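Long-range contact in Sqt1 (Chaetomium thermophilum, PDB 4ZOY), which probably acts as a dedicated chaperone in ribosome biogenesis, capturing its ribosomal protein client during translation through a WD40-repeat beta-propeller: residues A[342-354]-A[365-379]. Numbering follows the deposited sequence.
Sequences ILAAGSTDGSIAV and RHLRGAHAEDPVVKV
Ile-352 and Leu-367 pair antiparallel where the outermost strand of one WD40 propeller blade, 362-367, joins strand 352-356; the chain then runs through 368-375 to the first strand of the next blade, 376-381. Backbone bonds hold both ends of this linker. Leu-367 N meets Ile-352 O at 2.7 Å, and His-371 N gives a straight bond (167°) to Gly-350 O. Ser-347 O is gripped twice, by Val-376 N and by Gly-350 N of its own beta turn, from opposite faces of the carbonyl plane. Glycine suits position 350: phi is positive (95°), and a CB would strike Asp-349 O and Ala-372 O.

Apolar packing ties the blades together. With CG1 anti to its carbonyl carbon, Ile-352 sends CD1 to Ala-370 CB in the linker, 3.7 Å away, and to Val-379 CG1 of the next blade. Branched Val-376 spreads two methyls: CG1 reaches Gly-346 CA at 3.9 Å, CG2 the carbonyl carbon of Gly-350. Trp-407 of the next blade touches Ile-352, Leu-367 and Ala-370.

The polar contacts centre on Ser-351, whose small hydroxyl gives a 2.7 Å bond from OG to the syn lone pair of Asp-349 OD1. Gln-327 NE2 also bonds this OG, and His-366 NE2 reaches it weakly at 3.4 Å. An alanine here would probably leave both nitrogens without this partner and Asp-349 OD1 with just the Ser-351 backbone N-H. Water 2 links His-366 NE2 to Asp-349 OD2.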
ATOM      1  N   ILE A 342     -17.027   0.744  -6.872  1.00 14.22           N
ATOM      2  CA  ILE A 342     -16.567   2.065  -6.465  1.00 14.39           C
ATOM      3  C   ILE A 342     -15.053   2.143  -6.367  1.00 14.44           C
ATOM      4  O   ILE A 342     -14.361   1.136  -6.155  1.00 14.14           O
ATOM      5  CB  ILE A 342     -17.171   2.511  -5.101  1.00 15.29           C
ATOM      6  CG1 ILE A 342     -16.811   1.516  -3.991  1.00 17.21           C
ATOM      7  CG2 ILE A 342     -18.701   2.698  -5.200  1.00 16.41           C
ATOM      8  CD1 ILE A 342     -17.334   1.928  -2.617  1.00 17.24           C
ATOM      9  N   LEU A 343     -14.550   3.366  -6.528  1.00 12.90           N
ATOM     10  CA  LEU A 343     -13.146   3.704  -6.379  1.00 13.72           C
ATOM     11  C   LEU A 343     -13.045   4.821  -5.356  1.00 12.98           C
ATOM     12  O   LEU A 343     -13.775   5.812  -5.461  1.00 13.99           O
ATOM     13  CB  LEU A 343     -12.558   4.163  -7.717  1.00 14.29           C
ATOM     14  CG  LEU A 343     -11.168   4.805  -7.695  1.00 14.68           C
ATOM     15  CD1 LEU A 343     -10.074   3.771  -7.398  1.00 14.98           C
ATOM     16  CD2 LEU A 343     -10.887   5.554  -9.007  1.00 16.34           C
ATOM     17  N   ALA A 344     -12.162   4.661  -4.368  1.00 13.65           N
ATOM     18  CA  ALA A 344     -11.913   5.689  -3.352  1.00 12.63           C
ATOM     19  C   ALA A 344     -10.548   6.327  -3.536  1.00 12.73           C
ATOM     20  O   ALA A 344      -9.563   5.648  -3.834  1.00 13.79           O
ATOM     21  CB  ALA A 344     -12.018   5.085  -1.950  1.00 15.18           C
ATOM     22  N   ALA A 345     -10.478   7.641  -3.328  1.00 13.25           N
ATOM     23  CA  ALA A 345      -9.246   8.399  -3.496  1.00 12.97           C
ATOM     24  C   ALA A 345      -9.010   9.304  -2.289  1.00 13.63           C
ATOM     25  O   ALA A 345      -9.901  10.064  -1.906  1.00 15.79           O
ATOM     26  CB  ALA A 345      -9.310   9.231  -4.769  1.00 14.08           C
ATOM     27  N   GLY A 346      -7.825   9.218  -1.695  1.00 12.41           N
ATOM     28  CA  GLY A 346      -7.480  10.073  -0.558  1.00 14.30           C
ATOM     29  C   GLY A 346      -6.501  11.136  -0.994  1.00 14.62           C
ATOM     30  O   GLY A 346      -5.543  10.852  -1.709  1.00 14.94           O
ATOM     31  N   SER A 347      -6.740  12.374  -0.553  1.00 14.97           N
ATOM     32  CA  SER A 347      -5.964  13.512  -1.005  1.00 14.28           C
ATOM     33  C   SER A 347      -5.168  14.168   0.110  1.00 14.75           C
ATOM     34  O   SER A 347      -5.563  14.116   1.278  1.00 15.34           O
ATOM     35  CB  SER A 347      -6.905  14.553  -1.637  1.00 14.58           C
ATOM     36  OG  SER A 347      -6.207  15.732  -2.010  1.00 14.70           O
ATOM     37  N   THR A 348      -4.070  14.811  -0.280  1.00 13.77           N
ATOM     38  CA  THR A 348      -3.312  15.678   0.612  1.00 15.59           C
ATOM     39  C   THR A 348      -4.186  16.782   1.229  1.00 16.27           C
ATOM     40  O   THR A 348      -3.872  17.293   2.314  1.00 17.62           O
ATOM     41  CB  THR A 348      -2.125  16.279  -0.160  1.00 17.58           C
ATOM     42  OG1 THR A 348      -1.291  15.203  -0.610  1.00 19.17           O
ATOM     43  CG2 THR A 348      -1.292  17.228   0.700  1.00 21.74           C
ATOM     44  N   ASP A 349      -5.290  17.134   0.572  1.00 15.65           N
ATOM     45  CA  ASP A 349      -6.141  18.206   1.088  1.00 15.37           C
ATOM     46  C   ASP A 349      -7.089  17.763   2.204  1.00 18.94           C
ATOM     47  O   ASP A 349      -7.899  18.559   2.684  1.00 19.06           O
ATOM     48  CB  ASP A 349      -6.930  18.870  -0.050  1.00 18.05           C
ATOM     49  CG  ASP A 349      -8.022  17.987  -0.649  1.00 18.22           C
ATOM     50  OD1 ASP A 349      -8.368  16.920  -0.102  1.00 16.03           O
ATOM     51  OD2 ASP A 349      -8.563  18.405  -1.694  1.00 18.68           O
ATOM     52  N   GLY A 350      -6.987  16.502   2.623  1.00 16.15           N
ATOM     53  CA  GLY A 350      -7.791  16.002   3.728  1.00 16.11           C
ATOM     54  C   GLY A 350      -9.091  15.300   3.359  1.00 12.96           C
ATOM     55  O   GLY A 350      -9.792  14.787   4.236  1.00 15.46           O
ATOM     56  N   SER A 351      -9.418  15.268   2.066  1.00 14.77           N
ATOM     57  CA  SER A 351     -10.685  14.694   1.632  1.00 15.57           C
ATOM     58  C   SER A 351     -10.529  13.295   1.056  1.00 13.65           C
ATOM     59  O   SER A 351      -9.449  12.901   0.621  1.00 14.84           O
ATOM     60  CB  SER A 351     -11.353  15.576   0.575  1.00 13.80           C
ATOM     61  OG  SER A 351     -10.617  15.551  -0.642  1.00 16.22           O
ATOM     62  N   ILE A 352     -11.637  12.574   1.063  1.00 13.50           N
ATOM     63  CA  ILE A 352     -11.752  11.320   0.347  1.00 13.99           C
ATOM     64  C   ILE A 352     -12.845  11.533  -0.677  1.00 16.47           C
ATOM     65  O   ILE A 352     -13.858  12.158  -0.379  1.00 16.50           O
ATOM     66  CB  ILE A 352     -12.100  10.153   1.283  1.00 14.18           C
ATOM     67  CG1 ILE A 352     -10.973   9.948   2.308  1.00 14.27           C
ATOM     68  CG2 ILE A 352     -12.405   8.870   0.483  1.00 16.56           C
ATOM     69  CD1 ILE A 352     -11.346   8.999   3.427  1.00 17.06           C
ATOM     70  N   ALA A 353     -12.638  11.029  -1.890  1.00 14.09           N
ATOM     71  CA  ALA A 353     -13.669  11.063  -2.913  1.00 13.95           C
ATOM     72  C   ALA A 353     -13.980   9.646  -3.379  1.00 15.21           C
ATOM     73  O   ALA A 353     -13.095   8.796  -3.456  1.00 16.35           O
ATOM     74  CB  ALA A 353     -13.237  11.945  -4.073  1.00 14.48           C
ATOM     75  N   VAL A 354     -15.253   9.393  -3.641  1.00 12.69           N
ATOM     76  CA  VAL A 354     -15.728   8.071  -4.018  1.00 14.50           C
ATOM     77  C   VAL A 354     -16.401   8.182  -5.371  1.00 15.45           C
ATOM     78  O   VAL A 354     -17.285   9.022  -5.560  1.00 14.64           O
ATOM     79  CB  VAL A 354     -16.707   7.506  -2.975  1.00 14.71           C
ATOM     80  CG1 VAL A 354     -17.150   6.083  -3.336  1.00 15.55           C
ATOM     81  CG2 VAL A 354     -16.068   7.532  -1.591  1.00 16.61           C
ATOM     82  N   ARG A 365     -19.593  10.494  -3.747  1.00 15.99           N
ATOM     83  CA  ARG A 365     -19.493  11.281  -2.532  1.00 17.04           C
ATOM     84  C   ARG A 365     -18.134  11.940  -2.433  1.00 14.34           C
ATOM     85  O   ARG A 365     -17.104  11.330  -2.726  1.00 15.38           O
ATOM     86  CB  ARG A 365     -19.737  10.406  -1.299  1.00 18.45           C
ATOM     87  CG  ARG A 365     -19.939  11.202  -0.014  1.00 26.30           C
ATOM     88  CD  ARG A 365     -20.667  10.377   1.034  1.00 28.98           C
ATOM     89  NE  ARG A 365     -21.219  11.215   2.094  1.00 43.09           N
ATOM     90  CZ  ARG A 365     -22.096  10.790   2.998  1.00 45.96           C
ATOM     91  NH1 ARG A 365     -22.523   9.532   2.968  1.00 38.16           N
ATOM     92  NH2 ARG A 365     -22.548  11.623   3.929  1.00 45.77           N
ATOM     93  N   HIS A 366     -18.134  13.200  -2.015  1.00 16.77           N
ATOM     94  CA  HIS A 366     -16.914  13.926  -1.724  1.00 14.93           C
ATOM     95  C   HIS A 366     -16.892  14.176  -0.224  1.00 17.72           C
ATOM     96  O   HIS A 366     -17.625  15.030   0.282  1.00 20.33           O
ATOM     97  CB  HIS A 366     -16.872  15.239  -2.513  1.00 17.34           C
ATOM     98  CG  HIS A 366     -15.569  15.972  -2.416  1.00 17.11           C
ATOM     99  ND1 HIS A 366     -15.405  17.246  -2.918  1.00 17.27           N
ATOM    100  CD2 HIS A 366     -14.366  15.612  -1.905  1.00 16.78           C
ATOM    101  CE1 HIS A 366     -14.164  17.645  -2.705  1.00 18.64           C
ATOM    102  NE2 HIS A 366     -13.509  16.669  -2.099  1.00 17.26           N
ATOM    103  N   LEU A 367     -16.082  13.400   0.484  1.00 15.81           N
ATOM    104  CA  LEU A 367     -15.967  13.521   1.940  1.00 18.53           C
ATOM    105  C   LEU A 367     -14.913  14.563   2.278  1.00 16.99           C
ATOM    106  O   LEU A 367     -13.734  14.247   2.488  1.00 16.13           O
ATOM    107  CB  LEU A 367     -15.613  12.173   2.578  1.00 18.47           C
ATOM    108  CG  LEU A 367     -16.628  11.043   2.431  1.00 19.52           C
ATOM    109  CD1 LEU A 367     -16.025   9.730   2.910  1.00 24.29           C
ATOM    110  CD2 LEU A 367     -17.902  11.357   3.205  1.00 26.52           C
ATOM    111  N   ARG A 368     -15.330  15.824   2.305  1.00 18.61           N
ATOM    112  CA  ARG A 368     -14.416  16.905   2.634  1.00 18.85           C
ATOM    113  C   ARG A 368     -14.072  16.837   4.114  1.00 16.42           C
ATOM    114  O   ARG A 368     -14.931  16.566   4.941  1.00 19.48           O
ATOM    115  CB  ARG A 368     -15.022  18.274   2.294  1.00 20.69           C
ATOM    116  CG  ARG A 368     -15.510  18.412   0.855  1.00 23.21           C
ATOM    117  CD  ARG A 368     -16.372  19.670   0.717  1.00 28.78           C
ATOM    118  NE  ARG A 368     -16.992  19.794  -0.602  1.00 35.29           N
ATOM    119  CZ  ARG A 368     -16.529  20.575  -1.572  1.00 36.56           C
ATOM    120  NH1 ARG A 368     -15.435  21.297  -1.374  1.00 46.75           N
ATOM    121  NH2 ARG A 368     -17.156  20.635  -2.743  1.00 38.75           N
ATOM    122  N   GLY A 369     -12.809  17.057   4.441  1.00 17.82           N
ATOM    123  CA  GLY A 369     -12.400  17.045   5.836  1.00 20.83           C
ATOM    124  C   GLY A 369     -12.463  15.682   6.502  1.00 20.22           C
ATOM    125  O   GLY A 369     -12.620  15.578   7.719  1.00 18.96           O
ATOM    126  N   ALA A 370     -12.344  14.620   5.706  1.00 17.38           N
ATOM    127  CA  ALA A 370     -12.272  13.267   6.240  1.00 15.35           C
ATOM    128  C   ALA A 370     -11.147  13.152   7.264  1.00 15.61           C
ATOM    129  O   ALA A 370     -11.283  12.446   8.267  1.00 17.97           O
ATOM    130  CB  ALA A 370     -12.063  12.259   5.107  1.00 15.72           C
ATOM    131  N   HIS A 371     -10.048  13.858   7.008  1.00 16.71           N
ATOM    132  CA  HIS A 371      -8.994  13.975   8.006  1.00 16.92           C
ATOM    133  C   HIS A 371      -8.658  15.443   8.227  1.00 16.16           C
ATOM    134  O   HIS A 371      -7.495  15.860   8.179  1.00 16.94           O
ATOM    135  CB  HIS A 371      -7.780  13.143   7.594  1.00 15.80           C
ATOM    136  CG  HIS A 371      -8.023  11.678   7.759  1.00 16.16           C
ATOM    137  ND1 HIS A 371      -7.740  10.998   8.924  1.00 14.73           N
ATOM    138  CD2 HIS A 371      -8.607  10.776   6.932  1.00 14.54           C
ATOM    139  CE1 HIS A 371      -8.130   9.741   8.809  1.00 14.76           C
ATOM    140  NE2 HIS A 371      -8.659   9.580   7.608  1.00 13.78           N
ATOM    141  N   ALA A 372      -9.716  16.206   8.497  1.00 19.01           N
ATOM    142  CA  ALA A 372      -9.634  17.658   8.618  1.00 18.38           C
ATOM    143  C   ALA A 372      -8.957  18.241   7.377  1.00 21.43           C
ATOM    144  O   ALA A 372      -9.322  17.886   6.259  1.00 20.21           O
ATOM    145  CB  ALA A 372      -8.894  18.044   9.895  1.00 21.57           C
ATOM    146  N   GLU A 373      -7.975  19.116   7.552  1.00 20.75           N
ATOM    147  CA  GLU A 373      -7.248  19.656   6.410  1.00 21.22           C
ATOM    148  C   GLU A 373      -5.848  19.056   6.318  1.00 22.58           C
ATOM    149  O   GLU A 373      -4.969  19.608   5.652  1.00 24.16           O
ATOM    150  CB  GLU A 373      -7.174  21.188   6.483  1.00 25.02           C
ATOM    151  CG  GLU A 373      -8.511  21.892   6.208  1.00 30.25           C
ATOM    152  CD  GLU A 373      -9.553  21.651   7.287  1.00 40.21           C
ATOM    153  OE1 GLU A 373      -9.305  22.046   8.449  1.00 43.38           O
ATOM    154  OE2 GLU A 373     -10.618  21.067   6.979  1.00 42.49           O
ATOM    155  N   ASP A 374      -5.650  17.921   6.986  1.00 20.38           N
ATOM    156  CA  ASP A 374      -4.374  17.214   6.975  1.00 20.43           C
ATOM    157  C   ASP A 374      -4.409  16.098   5.936  1.00 18.90           C
ATOM    158  O   ASP A 374      -5.475  15.565   5.644  1.00 19.93           O
ATOM    159  CB  ASP A 374      -4.058  16.628   8.356  1.00 19.48           C
ATOM    160  CG  ASP A 374      -4.044  17.683   9.451  1.00 23.61           C
ATOM    161  OD1 ASP A 374      -3.129  18.528   9.436  1.00 30.49           O
ATOM    162  OD2 ASP A 374      -4.941  17.652  10.326  1.00 27.42           O
ATOM    163  N   PRO A 375      -3.247  15.737   5.381  1.00 15.86           N
ATOM    164  CA  PRO A 375      -3.206  14.689   4.347  1.00 17.47           C
ATOM    165  C   PRO A 375      -3.857  13.359   4.717  1.00 18.57           C
ATOM    166  O   PRO A 375      -3.644  12.814   5.802  1.00 16.06           O
ATOM    167  CB  PRO A 375      -1.709  14.485   4.129  1.00 18.36           C
ATOM    168  CG  PRO A 375      -1.141  15.843   4.353  1.00 18.83           C
ATOM    169  CD  PRO A 375      -1.981  16.492   5.435  1.00 17.74           C
ATOM    170  N   VAL A 376      -4.674  12.847   3.804  1.00 15.14           N
ATOM    171  CA  VAL A 376      -5.133  11.473   3.882  1.00 15.71           C
ATOM    172  C   VAL A 376      -4.023  10.620   3.300  1.00 18.44           C
ATOM    173  O   VAL A 376      -3.698  10.727   2.119  1.00 22.97           O
ATOM    174  CB  VAL A 376      -6.437  11.244   3.105  1.00 13.81           C
ATOM    175  CG1 VAL A 376      -6.926   9.812   3.305  1.00 17.27           C
ATOM    176  CG2 VAL A 376      -7.505  12.225   3.544  1.00 17.28           C
ATOM    177  N   VAL A 377      -3.421   9.796   4.140  1.00 13.85           N
ATOM    178  CA  VAL A 377      -2.219   9.061   3.789  1.00 13.66           C
ATOM    179  C   VAL A 377      -2.534   7.730   3.101  1.00 13.89           C
ATOM    180  O   VAL A 377      -1.857   7.324   2.138  1.00 15.01           O
ATOM    181  CB  VAL A 377      -1.369   8.828   5.050  1.00 15.08           C
ATOM    182  CG1 VAL A 377      -0.223   7.868   4.779  1.00 17.50           C
ATOM    183  CG2 VAL A 377      -0.848  10.180   5.581  1.00 15.53           C
ATOM    184  N   LYS A 378      -3.558   7.043   3.597  1.00 13.34           N
ATOM    185  CA  LYS A 378      -3.913   5.730   3.083  1.00 12.87           C
ATOM    186  C   LYS A 378      -5.391   5.477   3.220  1.00 12.54           C
ATOM    187  O   LYS A 378      -5.984   5.798   4.246  1.00 13.60           O
ATOM    188  CB  LYS A 378      -3.128   4.644   3.831  1.00 13.29           C
ATOM    189  CG  LYS A 378      -3.467   3.221   3.386  1.00 14.50           C
ATOM    190  CD  LYS A 378      -2.583   2.197   4.085  1.00 16.49           C
ATOM    191  CE  LYS A 378      -3.043   0.776   3.792  1.00 18.43           C
ATOM    192  NZ  LYS A 378      -2.009  -0.230   4.176  1.00 19.43           N
ATOM    193  N   VAL A 379      -5.978   4.892   2.180  1.00 12.48           N
ATOM    194  CA  VAL A 379      -7.327   4.345   2.247  1.00 13.43           C
ATOM    195  C   VAL A 379      -7.262   2.890   1.813  1.00 12.84           C
ATOM    196  O   VAL A 379      -6.482   2.517   0.917  1.00 14.02           O
ATOM    197  CB  VAL A 379      -8.336   5.118   1.367  1.00 14.44           C
ATOM    198  CG1 VAL A 379      -8.409   6.576   1.779  1.00 14.49           C
ATOM    199  CG2 VAL A 379      -8.002   4.998  -0.145  1.00 15.36           C
TER
HETATM  200  O   HOH W   1      -3.261  19.462   3.677  1.00 30.60           O
HETATM  201  O   HOH W   2     -11.252  18.503  -1.787  1.00 19.47           O
HETATM  202  O   HOH W   3     -10.694  18.411   3.052  1.00 20.73           O